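PDB 4OHF: cytosolic IMP-GMP specific 5'-nucleotidase from Legionella pneumophila subsp. pneumophila, which probably removes the 5'-phosphate from purine nucleoside monophosphates such as IMP and GMP by hydrolysis, as a magnesium-binding cytosolic 5'-nucleotidase of the HAD superfamily. Local coordinates for residues N35-V40 with S129-I134; L39-V44 with F61-D66. All blocks are in the same frame, centred on the assembly; numbering follows the deposited sequence.

Contact 1 (N35-V40 with S129-I134); sequences NFESLV and SIAFCI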
loop_
_atom_site.group_PDB
_atom_site.type_symbol
_atom_site.label_atom_id
_atom_site.label_comp_id
_atom_site.label_asym_id
_atom_site.label_seq_id
_atom_site.Cartn_x
_atom_site.Cartn_y
_atom_site.Cartn_z
ATOM N N ASN B 35 -39.017 6.049 -8.995
ATOM C CA ASN B 35 -39.274 4.972 -9.929
ATOM C C ASN B 35 -38.013 4.246 -10.363
ATOM O O ASN B 35 -37.990 3.013 -10.437
ATOM C CB ASN B 35 -40.016 5.490 -11.158
ATOM C CG ASN B 35 -41.407 5.963 -10.830
ATOM O OD1 ASN B 35 -42.009 5.511 -9.856
ATOM N ND2 ASN B 35 -41.937 6.871 -11.643
ATOM N N PHE B 36 -36.968 5.015 -10.646
ATOM C CA PHE B 36 -35.711 4.438 -11.083
ATOM C C PHE B 36 -35.030 3.634 -9.971
ATOM O O PHE B 36 -34.529 2.531 -10.226
ATOM C CB PHE B 36 -34.796 5.542 -11.613
ATOM C CG PHE B 36 -33.464 5.054 -12.088
ATOM C CD1 PHE B 36 -32.435 4.801 -11.183
ATOM C CD2 PHE B 36 -33.239 4.824 -13.443
ATOM C CE1 PHE B 36 -31.199 4.319 -11.625
ATOM C CE2 PHE B 36 -32.005 4.339 -13.894
ATOM C CZ PHE B 36 -30.985 4.086 -12.981
ATOM N N GLU B 37 -35.006 4.168 -8.748
ATOM C CA GLU B 37 -34.384 3.446 -7.636
ATOM C C GLU B 37 -35.134 2.139 -7.452
ATOM O O GLU B 37 -34.536 1.079 -7.342
ATOM C CB GLU B 37 -34.456 4.232 -6.327
ATOM C CG GLU B 37 -33.468 5.363 -6.177
ATOM C CD GLU B 37 -32.012 4.913 -6.194
ATOM O OE1 GLU B 37 -31.721 3.720 -5.945
ATOM O OE2 GLU B 37 -31.147 5.783 -6.448
ATOM N N SER B 38 -36.456 2.238 -7.417
ATOM C CA SER B 38 -37.315 1.078 -7.256
ATOM C C SER B 38 -37.029 -0.008 -8.288
ATOM O O SER B 38 -36.945 -1.188 -7.939
ATOM C CB SER B 38 -38.778 1.498 -7.349
ATOM O OG SER B 38 -39.606 0.352 -7.310
ATOM N N LEU B 39 -36.878 0.385 -9.552
ATOM C CA LEU B 39 -36.595 -0.580 -10.601
ATOM C C LEU B 39 -35.301 -1.304 -10.236
ATOM O O LEU B 39 -35.272 -2.537 -10.148
ATOM C CB LEU B 39 -36.425 0.122 -11.949
ATOM C CG LEU B 39 -36.804 -0.625 -13.236
ATOM C CD1 LEU B 39 -35.926 -0.125 -14.361
ATOM C CD2 LEU B 39 -36.639 -2.130 -13.081
ATOM N N VAL B 40 -34.233 -0.535 -10.018
ATOM C CA VAL B 40 -32.944 -1.112 -9.660
ATOM C C VAL B 40 -33.105 -2.042 -8.473
ATOM O O VAL B 40 -32.540 -3.130 -8.455
ATOM C CB VAL B 40 -31.897 -0.034 -9.306
ATOM C CG1 VAL B 40 -30.623 -0.695 -8.797
ATOM C CG2 VAL B 40 -31.579 0.797 -10.536
ATOM N N SER B 129 -27.061 3.689 -4.870
ATOM C CA SER B 129 -26.624 3.612 -3.483
ATOM C C SER B 129 -27.772 3.454 -2.501
ATOM O O SER B 129 -27.711 2.646 -1.584
ATOM C CB SER B 129 -25.828 4.861 -3.104
ATOM O OG SER B 129 -24.480 4.743 -3.524
ATOM N N ILE B 130 -28.813 4.245 -2.692
ATOM C CA ILE B 130 -29.959 4.199 -1.819
ATOM C C ILE B 130 -30.637 2.843 -1.888
ATOM O O ILE B 130 -31.008 2.285 -0.861
ATOM C CB ILE B 130 -30.924 5.344 -2.167
ATOM C CG1 ILE B 130 -30.376 6.642 -1.565
ATOM C CG2 ILE B 130 -32.324 5.037 -1.669
ATOM C CD1 ILE B 130 -31.078 7.911 -2.008
ATOM N N ALA B 131 -30.787 2.297 -3.085
ATOM C CA ALA B 131 -31.403 0.983 -3.219
ATOM C C ALA B 131 -30.490 -0.038 -2.533
ATOM O O ALA B 131 -30.955 -0.925 -1.803
ATOM C CB ALA B 131 -31.577 0.627 -4.686
ATOM N N PHE B 132 -29.188 0.100 -2.758
ATOM C CA PHE B 132 -28.218 -0.804 -2.165
ATOM C C PHE B 132 -28.401 -0.862 -0.652
ATOM O O PHE B 132 -28.484 -1.950 -0.076
ATOM C CB PHE B 132 -26.793 -0.347 -2.490
ATOM C CG PHE B 132 -25.741 -1.410 -2.274
ATOM C CD1 PHE B 132 -25.627 -2.069 -1.057
ATOM C CD2 PHE B 132 -24.851 -1.741 -3.292
ATOM C CE1 PHE B 132 -24.642 -3.042 -0.849
ATOM C CE2 PHE B 132 -23.861 -2.716 -3.097
ATOM C CZ PHE B 132 -23.761 -3.366 -1.869
ATOM N N CYS B 133 -28.463 0.307 -0.017
ATOM C CA CYS B 133 -28.620 0.396 1.434
ATOM C C CYS B 133 -29.893 -0.255 1.938
ATOM O O CYS B 133 -29.857 -1.043 2.876
ATOM C CB CYS B 133 -28.582 1.851 1.893
ATOM S SG CYS B 133 -26.934 2.581 1.896
ATOM N N ILE B 134 -31.019 0.075 1.322
ATOM C CA ILE B 134 -32.287 -0.506 1.739
ATOM C C ILE B 134 -32.238 -2.030 1.623
ATOM O O ILE B 134 -32.539 -2.747 2.584
ATOM C CB ILE B 134 -33.445 0.013 0.888
ATOM C CG1 ILE B 134 -33.611 1.520 1.108
ATOM C CG2 ILE B 134 -34.713 -0.744 1.245
ATOM C CD1 ILE B 134 -34.638 2.159 0.207
HETATM O O HOH W 1 -29.023 6.391 -5.050
#
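E37 and A131 join two packed helices of this HAD-type nucleotidase: the early part of helix 33-51, which follows the magnesium-binding D23 and D25 in the chain, and the first turn of helix 129-143. The axes of the two short segments approach to 8.9 Å and their directions diverge by 49°. E37 and A131 are also the closest backbone pair, with CA atoms 5.9 Å apart.

The E37 carboxylate spans the gap to the N-terminal end of the second helix. E37 OE1 accepts a weak hydrogen bond from A131 N at 3.3 Å, bent to 132° at the hydrogen. The other oxygen, E37 OE2, takes a hydrogen bond from a water 2.6 Å away, and that water in turn accepts one from I130 N at 3.2 Å. Two consecutive first-turn N-H groups are thus served by one side chain, one directly and one through water. The positive end of the helix dipole would probably favour the ionised form of this buried acid. A bend at chi2 (-62°) turns the carboxylate toward that end, where it crosses the I130 side chain at about a right angle, E37 OE1 lying 4.2 Å from I130 CB. One helical turn further on, V40 adds a looser apolar touch, its CG1 reaching A131 CB at 4.4 Å.

The E37 side chain lies about 9 Å from that of D303, a magnesium ligand, so this buried interface sits near the metal site without being part of it. Around it, F36 and L39 pack on helix 172-178, V40 also touches F128, and F132 carries the second helix onto helix 153-170.

Contact 2 (L39-V44 with F61-D66); sequences LVYDLV and FKFNFD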
loop_
_atom_site.group_PDB
_atom_site.type_symbol
_atom_site.label_atom_id
_atom_site.label_comp_id
_atom_site.label_asym_id
_atom_site.label_seq_id
_atom_site.Cartn_x
_atom_site.Cartn_y
_atom_site.Cartn_z
ATOM N N LEU B 39 -36.878 0.385 -9.552
ATOM C CA LEU B 39 -36.595 -0.580 -10.601
ATOM C C LEU B 39 -35.301 -1.304 -10.236
ATOM O O LEU B 39 -35.272 -2.537 -10.148
ATOM C CB LEU B 39 -36.425 0.122 -11.949
ATOM C CG LEU B 39 -36.804 -0.625 -13.236
ATOM C CD1 LEU B 39 -35.926 -0.125 -14.361
ATOM C CD2 LEU B 39 -36.639 -2.130 -13.081
ATOM N N VAL B 40 -34.233 -0.535 -10.018
ATOM C CA VAL B 40 -32.944 -1.112 -9.660
ATOM C C VAL B 40 -33.105 -2.042 -8.473
ATOM O O VAL B 40 -32.540 -3.130 -8.455
ATOM C CB VAL B 40 -31.897 -0.034 -9.306
ATOM C CG1 VAL B 40 -30.623 -0.695 -8.797
ATOM C CG2 VAL B 40 -31.579 0.797 -10.536
ATOM N N TYR B 41 -33.874 -1.623 -7.482
ATOM C CA TYR B 41 -34.097 -2.464 -6.322
ATOM C C TYR B 41 -34.681 -3.804 -6.786
ATOM O O TYR B 41 -34.096 -4.863 -6.521
ATOM C CB TYR B 41 -35.034 -1.761 -5.341
ATOM C CG TYR B 41 -35.428 -2.583 -4.127
ATOM C CD1 TYR B 41 -36.570 -3.380 -4.146
ATOM C CD2 TYR B 41 -34.685 -2.530 -2.948
ATOM C CE1 TYR B 41 -36.968 -4.092 -3.025
ATOM C CE2 TYR B 41 -35.070 -3.241 -1.823
ATOM C CZ TYR B 41 -36.216 -4.021 -1.866
ATOM O OH TYR B 41 -36.618 -4.729 -0.755
ATOM N N ASP B 42 -35.812 -3.762 -7.497
ATOM C CA ASP B 42 -36.434 -4.990 -7.988
ATOM C C ASP B 42 -35.465 -5.849 -8.802
ATOM O O ASP B 42 -35.180 -6.981 -8.438
ATOM C CB ASP B 42 -37.661 -4.684 -8.847
ATOM C CG ASP B 42 -38.773 -4.011 -8.068
ATOM O OD1 ASP B 42 -38.831 -4.184 -6.833
ATOM O OD2 ASP B 42 -39.605 -3.316 -8.693
ATOM N N LEU B 43 -34.955 -5.317 -9.906
ATOM C CA LEU B 43 -34.031 -6.084 -10.733
ATOM C C LEU B 43 -32.916 -6.742 -9.916
ATOM O O LEU B 43 -32.595 -7.905 -10.142
ATOM C CB LEU B 43 -33.413 -5.192 -11.817
ATOM C CG LEU B 43 -34.373 -4.544 -12.810
ATOM C CD1 LEU B 43 -33.612 -3.628 -13.742
ATOM C CD2 LEU B 43 -35.102 -5.624 -13.587
ATOM N N VAL B 44 -32.329 -6.002 -8.973
ATOM C CA VAL B 44 -31.233 -6.515 -8.141
ATOM C C VAL B 44 -31.696 -7.569 -7.153
ATOM O O VAL B 44 -31.006 -8.559 -6.925
ATOM C CB VAL B 44 -30.543 -5.381 -7.338
ATOM C CG1 VAL B 44 -29.547 -5.962 -6.346
ATOM C CG2 VAL B 44 -29.823 -4.444 -8.279
ATOM N N PHE B 61 -39.597 -8.894 0.144
ATOM C CA PHE B 61 -39.078 -7.596 0.576
ATOM C C PHE B 61 -39.769 -6.409 -0.090
ATOM O O PHE B 61 -39.924 -6.365 -1.308
ATOM C CB PHE B 61 -37.570 -7.515 0.308
ATOM C CG PHE B 61 -36.731 -8.294 1.287
ATOM C CD1 PHE B 61 -35.348 -8.361 1.131
ATOM C CD2 PHE B 61 -37.314 -8.949 2.369
ATOM C CE1 PHE B 61 -34.559 -9.067 2.035
ATOM C CE2 PHE B 61 -36.536 -9.653 3.271
ATOM C CZ PHE B 61 -35.153 -9.712 3.103
ATOM N N LYS B 62 -40.173 -5.440 0.723
ATOM C CA LYS B 62 -40.847 -4.249 0.223
ATOM C C LYS B 62 -39.879 -3.080 0.160
ATOM O O LYS B 62 -39.070 -2.882 1.065
ATOM C CB LYS B 62 -42.040 -3.896 1.120
ATOM C CG LYS B 62 -43.392 -4.026 0.433
ATOM C CD LYS B 62 -43.568 -5.415 -0.168
ATOM C CE LYS B 62 -44.825 -5.511 -1.026
ATOM N NZ LYS B 62 -44.938 -6.853 -1.681
ATOM N N PHE B 63 -39.969 -2.308 -0.916
ATOM C CA PHE B 63 -39.097 -1.158 -1.110
ATOM C C PHE B 63 -39.730 0.158 -0.688
ATOM O O PHE B 63 -40.776 0.549 -1.193
ATOM C CB PHE B 63 -38.666 -1.067 -2.578
ATOM C CG PHE B 63 -37.929 0.201 -2.922
ATOM C CD1 PHE B 63 -38.610 1.304 -3.414
ATOM C CD2 PHE B 63 -36.551 0.291 -2.747
ATOM C CE1 PHE B 63 -37.929 2.482 -3.729
ATOM C CE2 PHE B 63 -35.864 1.464 -3.060
ATOM C CZ PHE B 63 -36.553 2.557 -3.551
ATOM N N ASN B 64 -39.085 0.829 0.259
ATOM C CA ASN B 64 -39.551 2.127 0.731
ATOM C C ASN B 64 -38.426 3.148 0.577
ATOM O O ASN B 64 -37.464 3.165 1.355
ATOM C CB ASN B 64 -40.003 2.057 2.190
ATOM C CG ASN B 64 -40.189 3.434 2.805
ATOM O OD1 ASN B 64 -40.677 4.360 2.168
ATOM N ND2 ASN B 64 -39.798 3.569 4.057
ATOM N N PHE B 65 -38.568 3.996 -0.436
ATOM C CA PHE B 65 -37.589 5.025 -0.758
ATOM C C PHE B 65 -36.984 5.746 0.445
ATOM O O PHE B 65 -35.794 6.031 0.465
ATOM C CB PHE B 65 -38.232 6.045 -1.691
ATOM C CG PHE B 65 -37.250 6.927 -2.403
ATOM C CD1 PHE B 65 -37.412 8.305 -2.392
ATOM C CD2 PHE B 65 -36.195 6.376 -3.129
ATOM C CE1 PHE B 65 -36.540 9.129 -3.103
ATOM C CE2 PHE B 65 -35.318 7.179 -3.840
ATOM C CZ PHE B 65 -35.485 8.561 -3.834
ATOM N N ASP B 66 -37.789 6.037 1.456
ATOM C CA ASP B 66 -37.272 6.750 2.606
ATOM C C ASP B 66 -36.519 5.942 3.657
ATOM O O ASP B 66 -36.039 6.521 4.626
ATOM C CB ASP B 66 -38.395 7.533 3.288
ATOM C CG ASP B 66 -38.977 8.609 2.398
ATOM O OD1 ASP B 66 -38.197 9.435 1.868
ATOM O OD2 ASP B 66 -40.218 8.637 2.234
#
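Y41 receives F63 in a CH-pi contact that packs a loop of the HAD-type nucleotidase, the one between helix 33-51 and strand 73-75, against the helix, away from the annotated sites. The core of the contact is an oblique tyrosine-phenylalanine pair, with F61 adding its CB.

Along the helix, Y41 is the residue that carries the contact. Its CG stands anti to the backbone N (chi1 176°), which sends the ring out toward the loop. There the side chains of Y41 and F63 run antiparallel alongside each other. F63 CB lies over one face of the tyrosine ring, 3.6 Å from the centroid and 20° off the normal. On the same approach F63 CD2 comes to 3.4 Å from Y41 CG. The two rings have their centroids 4.9 Å apart and their planes inclined by 52°. The polar end of Y41 is tied to helix 129-143, where Q138 OE1 hydrogen-bonds to the hydroxyl while Q138 NE2 donates to K62 O. Beside that junction, Y41 CZ packs on F61 CB at 4.3 Å. D42, the next residue, places OD1 in the plane of the Y41 ring at its edge. L43 and V44 then turn to other neighbours: both meet helix 153-170, where each touches V167, and V44 also reaches L135 of helix 129-143.

From the N terminus, the chain enters helix 33-51, from which both contacts start, sharing L39 and V40. Contact 2 closes first, when the loop at 61-66 returns to the helix after 16 intervening residues. Contact 1 closes across 88 residues, a span that contains the 61-66 loop and the five-stranded antiparallel sheet of strands 73-75 to 121-122. Contact 2 is therefore nested within contact 1. The two also meet in space, their centres about 5 Å apart: I134 CD1 packs on F63 CE2 at 3.6 Å, and E37 CG on F65 CE2. The 61-66 loop is thus packed against both helix 33-51 and helix 129-143, the pair that contact 1 joins.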